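Local structure of esterase family protein (Staphylococcus aureus, 7L0A) at residues R120-M130 / D144-V155. The protein probably hydrolyses S-formylglutathione to formate and glutathione, acting as a serine esterase of the alpha/beta-hydrolase fold. Sequence-based numbering, arbitrary orientation.
Sequences RDDNFIAGHSM and DKFAKAVPLSAV
A chi1 of -172° sends CG1 of Ile125 away from the backbone nitrogen and leaves CG2 between N and the carbonyl carbon, where it meets both the Phe146 ring and, at 3.8 Å, CB of Ala149. Ile125 and Ala149 are neighbours on parallel strands 123-128 and 148-152, joined through helix 130-141 as a beta-alpha-beta crossover of the alpha/beta-hydrolase fold, and Phe146 lies just before the second strand. Ile125 CB lies over one face of Phe146, 4.0 Å from the ring centroid in a CH-pi contact, while Lys145 CG sits over the opposite face, toward the rim; Phe138 of the connecting helix also packs on Ile125. On the sheet face that carries Phe124, Ala126 and His128, Phe124 and Lys148 run side by side, the extended lysine chain carrying NZ to Met258 O. Backbone bonds alternate along the ladder, from Ile125 N to Lys148 O, then Val150 N to Ile125 O (2.9 Å), Gly127 N to Val150 O and Leu152 N to Gly127 O. Strand 123-128 ends in what is probably the nucleophile elbow, bearing the predicted catalytic Ser129, whose side chain lies close to that of His242. The elbow strains the backbone, giving Ser129 a positive phi (59°), and Ser129 N donates to Leu152 O at 3.0 Å, nearly in line with the carbonyl bond.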
loop_
_atom_site.group_PDB
_atom_site.type_symbol
_atom_site.label_atom_id
_atom_site.label_comp_id
_atom_site.label_asym_id
_atom_site.label_seq_id
_atom_site.Cartn_x
_atom_site.Cartn_y
_atom_site.Cartn_z
ATOM N N ARG B 120 -5.656 -15.219 14.977
ATOM C CA ARG B 120 -6.969 -15.633 14.494
ATOM C C ARG B 120 -8.078 -14.734 15.019
ATOM O O ARG B 120 -8.990 -14.359 14.260
ATOM C CB ARG B 120 -7.223 -17.090 14.900
ATOM C CG ARG B 120 -8.622 -17.583 14.570
ATOM C CD ARG B 120 -8.795 -19.068 14.920
ATOM N NE ARG B 120 -10.028 -19.568 14.329
ATOM C CZ ARG B 120 -11.217 -19.541 14.917
ATOM N NH1 ARG B 120 -11.363 -19.055 16.149
ATOM N NH2 ARG B 120 -12.279 -20.032 14.271
ATOM N N ASP B 121 -8.032 -14.396 16.316
ATOM C CA ASP B 121 -9.113 -13.618 16.907
ATOM C C ASP B 121 -9.224 -12.231 16.306
ATOM O O ASP B 121 -10.241 -11.554 16.508
ATOM C CB ASP B 121 -8.918 -13.477 18.421
ATOM C CG ASP B 121 -9.373 -14.697 19.184
ATOM O OD1 ASP B 121 -9.961 -15.615 18.564
ATOM O OD2 ASP B 121 -9.141 -14.741 20.409
ATOM N N ASP B 122 -8.195 -11.772 15.576
ATOM C CA ASP B 122 -8.170 -10.441 14.986
ATOM C C ASP B 122 -8.394 -10.447 13.479
ATOM O O ASP B 122 -8.231 -9.413 12.835
ATOM C CB ASP B 122 -6.831 -9.743 15.275
ATOM C CG ASP B 122 -6.582 -9.485 16.740
ATOM O OD1 ASP B 122 -7.540 -9.215 17.511
ATOM O OD2 ASP B 122 -5.392 -9.540 17.132
ATOM N N ASN B 123 -8.747 -11.585 12.887
ATOM C CA ASN B 123 -8.885 -11.692 11.446
ATOM C C ASN B 123 -10.255 -12.215 11.041
ATOM O O ASN B 123 -10.719 -13.245 11.565
ATOM C CB ASN B 123 -7.796 -12.606 10.872
ATOM C CG ASN B 123 -6.474 -11.887 10.702
ATOM O OD1 ASN B 123 -6.267 -11.192 9.695
ATOM N ND2 ASN B 123 -5.612 -11.998 11.688
ATOM N N PHE B 124 -10.862 -11.514 10.087
ATOM C CA PHE B 124 -12.229 -11.756 9.652
ATOM C C PHE B 124 -12.261 -11.829 8.135
ATOM O O PHE B 124 -11.358 -11.358 7.455
ATOM C CB PHE B 124 -13.163 -10.648 10.177
ATOM C CG PHE B 124 -12.857 -10.214 11.592
ATOM C CD1 PHE B 124 -12.889 -11.130 12.630
ATOM C CD2 PHE B 124 -12.501 -8.902 11.863
ATOM C CE1 PHE B 124 -12.593 -10.740 13.938
ATOM C CE2 PHE B 124 -12.209 -8.515 13.177
ATOM C CZ PHE B 124 -12.260 -9.437 14.195
ATOM N N ILE B 125 -13.313 -12.437 7.598
ATOM C CA ILE B 125 -13.484 -12.533 6.153
ATOM C C ILE B 125 -14.965 -12.357 5.845
ATOM O O ILE B 125 -15.850 -12.735 6.625
ATOM C CB ILE B 125 -12.884 -13.864 5.621
ATOM C CG1 ILE B 125 -12.899 -13.842 4.091
ATOM C CG2 ILE B 125 -13.535 -15.097 6.238
ATOM C CD1 ILE B 125 -11.945 -14.849 3.445
ATOM N N ALA B 126 -15.230 -11.693 4.725
ATOM C CA ALA B 126 -16.596 -11.397 4.324
ATOM C C ALA B 126 -16.637 -11.184 2.830
ATOM O O ALA B 126 -15.611 -10.901 2.198
ATOM C CB ALA B 126 -17.143 -10.147 5.030
ATOM N N GLY B 127 -17.836 -11.270 2.263
ATOM C CA GLY B 127 -17.998 -11.000 0.848
ATOM C C GLY B 127 -19.390 -11.321 0.389
ATOM O O GLY B 127 -20.147 -12.025 1.071
ATOM N N HIS B 128 -19.723 -10.828 -0.791
ATOM C CA HIS B 128 -21.061 -11.048 -1.332
ATOM C C HIS B 128 -21.049 -11.803 -2.654
ATOM O O HIS B 128 -20.130 -11.690 -3.477
ATOM C CB HIS B 128 -21.787 -9.706 -1.514
ATOM C CG HIS B 128 -21.205 -8.828 -2.580
ATOM N ND1 HIS B 128 -20.237 -7.876 -2.309
ATOM C CD2 HIS B 128 -21.475 -8.718 -3.904
ATOM C CE1 HIS B 128 -19.930 -7.243 -3.426
ATOM N NE2 HIS B 128 -20.677 -7.721 -4.400
ATOM N N SER B 129 -22.130 -12.574 -2.867
ATOM C CA SER B 129 -22.394 -13.326 -4.097
ATOM C C SER B 129 -21.243 -14.303 -4.325
ATOM O O SER B 129 -21.055 -15.206 -3.485
ATOM C CB SER B 129 -22.707 -12.368 -5.250
ATOM O OG SER B 129 -23.474 -13.062 -6.207
ATOM N N MET B 130 -20.476 -14.218 -5.413
ATOM C CA MET B 130 -19.333 -15.132 -5.497
ATOM C C MET B 130 -18.321 -14.891 -4.399
ATOM O O MET B 130 -17.585 -15.813 -4.022
ATOM C CB MET B 130 -18.648 -15.071 -6.861
ATOM C CG MET B 130 -19.407 -15.838 -7.920
ATOM S SD MET B 130 -19.668 -17.582 -7.586
ATOM C CE MET B 130 -17.994 -18.159 -7.305
ATOM N N ASP B 144 -8.873 -22.084 10.963
ATOM C CA ASP B 144 -7.871 -21.716 11.954
ATOM C C ASP B 144 -7.258 -20.352 11.682
ATOM O O ASP B 144 -6.470 -19.861 12.495
ATOM C CB ASP B 144 -6.771 -22.787 12.014
ATOM C CG ASP B 144 -6.035 -22.962 10.699
ATOM O OD1 ASP B 144 -6.543 -22.520 9.645
ATOM O OD2 ASP B 144 -4.938 -23.563 10.719
ATOM N N LYS B 145 -7.616 -19.715 10.573
ATOM C CA LYS B 145 -7.101 -18.411 10.190
ATOM C C LYS B 145 -8.061 -17.274 10.514
ATOM O O LYS B 145 -7.611 -16.168 10.827
ATOM C CB LYS B 145 -6.805 -18.426 8.684
ATOM C CG LYS B 145 -5.978 -17.299 8.120
ATOM C CD LYS B 145 -5.498 -17.664 6.697
ATOM C CE LYS B 145 -3.968 -17.796 6.608
ATOM N NZ LYS B 145 -3.466 -19.167 6.437
ATOM N N PHE B 146 -9.356 -17.521 10.472
ATOM C CA PHE B 146 -10.355 -16.473 10.629
ATOM C C PHE B 146 -11.263 -16.803 11.802
ATOM O O PHE B 146 -11.797 -17.912 11.888
ATOM C CB PHE B 146 -11.202 -16.317 9.372
ATOM C CG PHE B 146 -10.406 -16.002 8.143
ATOM C CD1 PHE B 146 -9.931 -14.725 7.922
ATOM C CD2 PHE B 146 -10.128 -16.991 7.215
ATOM C CE1 PHE B 146 -9.201 -14.439 6.806
ATOM C CE2 PHE B 146 -9.394 -16.717 6.083
ATOM C CZ PHE B 146 -8.939 -15.419 5.867
ATOM N N ALA B 147 -11.464 -15.824 12.685
ATOM C CA ALA B 147 -12.327 -16.032 13.836
ATOM C C ALA B 147 -13.796 -15.895 13.473
ATOM O O ALA B 147 -14.659 -16.482 14.152
ATOM C CB ALA B 147 -11.991 -15.032 14.935
ATOM N N LYS B 148 -14.087 -15.112 12.447
ATOM C CA LYS B 148 -15.453 -14.757 12.084
ATOM C C LYS B 148 -15.517 -14.641 10.568
ATOM O O LYS B 148 -14.560 -14.175 9.939
ATOM C CB LYS B 148 -15.907 -13.448 12.714
ATOM C CG LYS B 148 -15.831 -13.466 14.234
ATOM C CD LYS B 148 -16.303 -12.149 14.818
ATOM C CE LYS B 148 -16.021 -12.109 16.310
ATOM N NZ LYS B 148 -16.813 -11.054 16.995
ATOM N N ALA B 149 -16.653 -15.039 9.995
ATOM C CA ALA B 149 -16.895 -15.032 8.553
ATOM C C ALA B 149 -18.319 -14.563 8.301
ATOM O O ALA B 149 -19.246 -15.004 8.996
ATOM C CB ALA B 149 -16.687 -16.453 7.968
ATOM N N VAL B 150 -18.494 -13.700 7.308
ATOM C CA VAL B 150 -19.775 -13.082 7.000
ATOM C C VAL B 150 -20.086 -13.241 5.513
ATOM O O VAL B 150 -19.757 -12.380 4.677
ATOM C CB VAL B 150 -19.781 -11.590 7.383
ATOM C CG1 VAL B 150 -21.147 -10.991 7.123
ATOM C CG2 VAL B 150 -19.391 -11.389 8.842
ATOM N N PRO B 151 -20.756 -14.323 5.123
ATOM C CA PRO B 151 -21.254 -14.434 3.743
ATOM C C PRO B 151 -22.500 -13.581 3.544
ATOM O O PRO B 151 -23.467 -13.699 4.301
ATOM C CB PRO B 151 -21.586 -15.938 3.592
ATOM C CG PRO B 151 -20.944 -16.597 4.745
ATOM C CD PRO B 151 -20.908 -15.585 5.863
ATOM N N LEU B 152 -22.471 -12.744 2.518
ATOM C CA LEU B 152 -23.553 -11.832 2.165
ATOM C C LEU B 152 -24.143 -12.286 0.839
ATOM O O LEU B 152 -23.419 -12.387 -0.157
ATOM C CB LEU B 152 -23.032 -10.399 2.028
ATOM C CG LEU B 152 -22.343 -9.773 3.235
ATOM C CD1 LEU B 152 -21.868 -8.373 2.804
ATOM C CD2 LEU B 152 -23.252 -9.694 4.408
ATOM N N SER B 153 -25.450 -12.499 0.799
ATOM C CA SER B 153 -26.137 -12.825 -0.447
ATOM C C SER B 153 -25.361 -13.879 -1.234
ATOM O O SER B 153 -25.150 -13.742 -2.452
ATOM C CB SER B 153 -26.321 -11.569 -1.300
ATOM O OG SER B 153 -26.835 -10.505 -0.506
ATOM N N ALA B 154 -24.957 -14.942 -0.522
ATOM C CA ALA B 154 -23.926 -15.835 -1.027
ATOM C C ALA B 154 -24.483 -16.899 -1.972
ATOM O O ALA B 154 -25.651 -17.289 -1.913
ATOM C CB ALA B 154 -23.189 -16.518 0.128
ATOM N N VAL B 155 -23.605 -17.317 -2.877
ATOM C CA VAL B 155 -23.764 -18.495 -3.735
ATOM C C VAL B 155 -23.335 -19.730 -2.950
ATOM O O VAL B 155 -22.158 -19.885 -2.608
ATOM C CB VAL B 155 -22.918 -18.310 -5.001
ATOM C CG1 VAL B 155 -22.800 -19.591 -5.810
ATOM C CG2 VAL B 155 -23.465 -17.180 -5.880
HETATM O O HOH W 1 -14.224 -17.550 16.807
#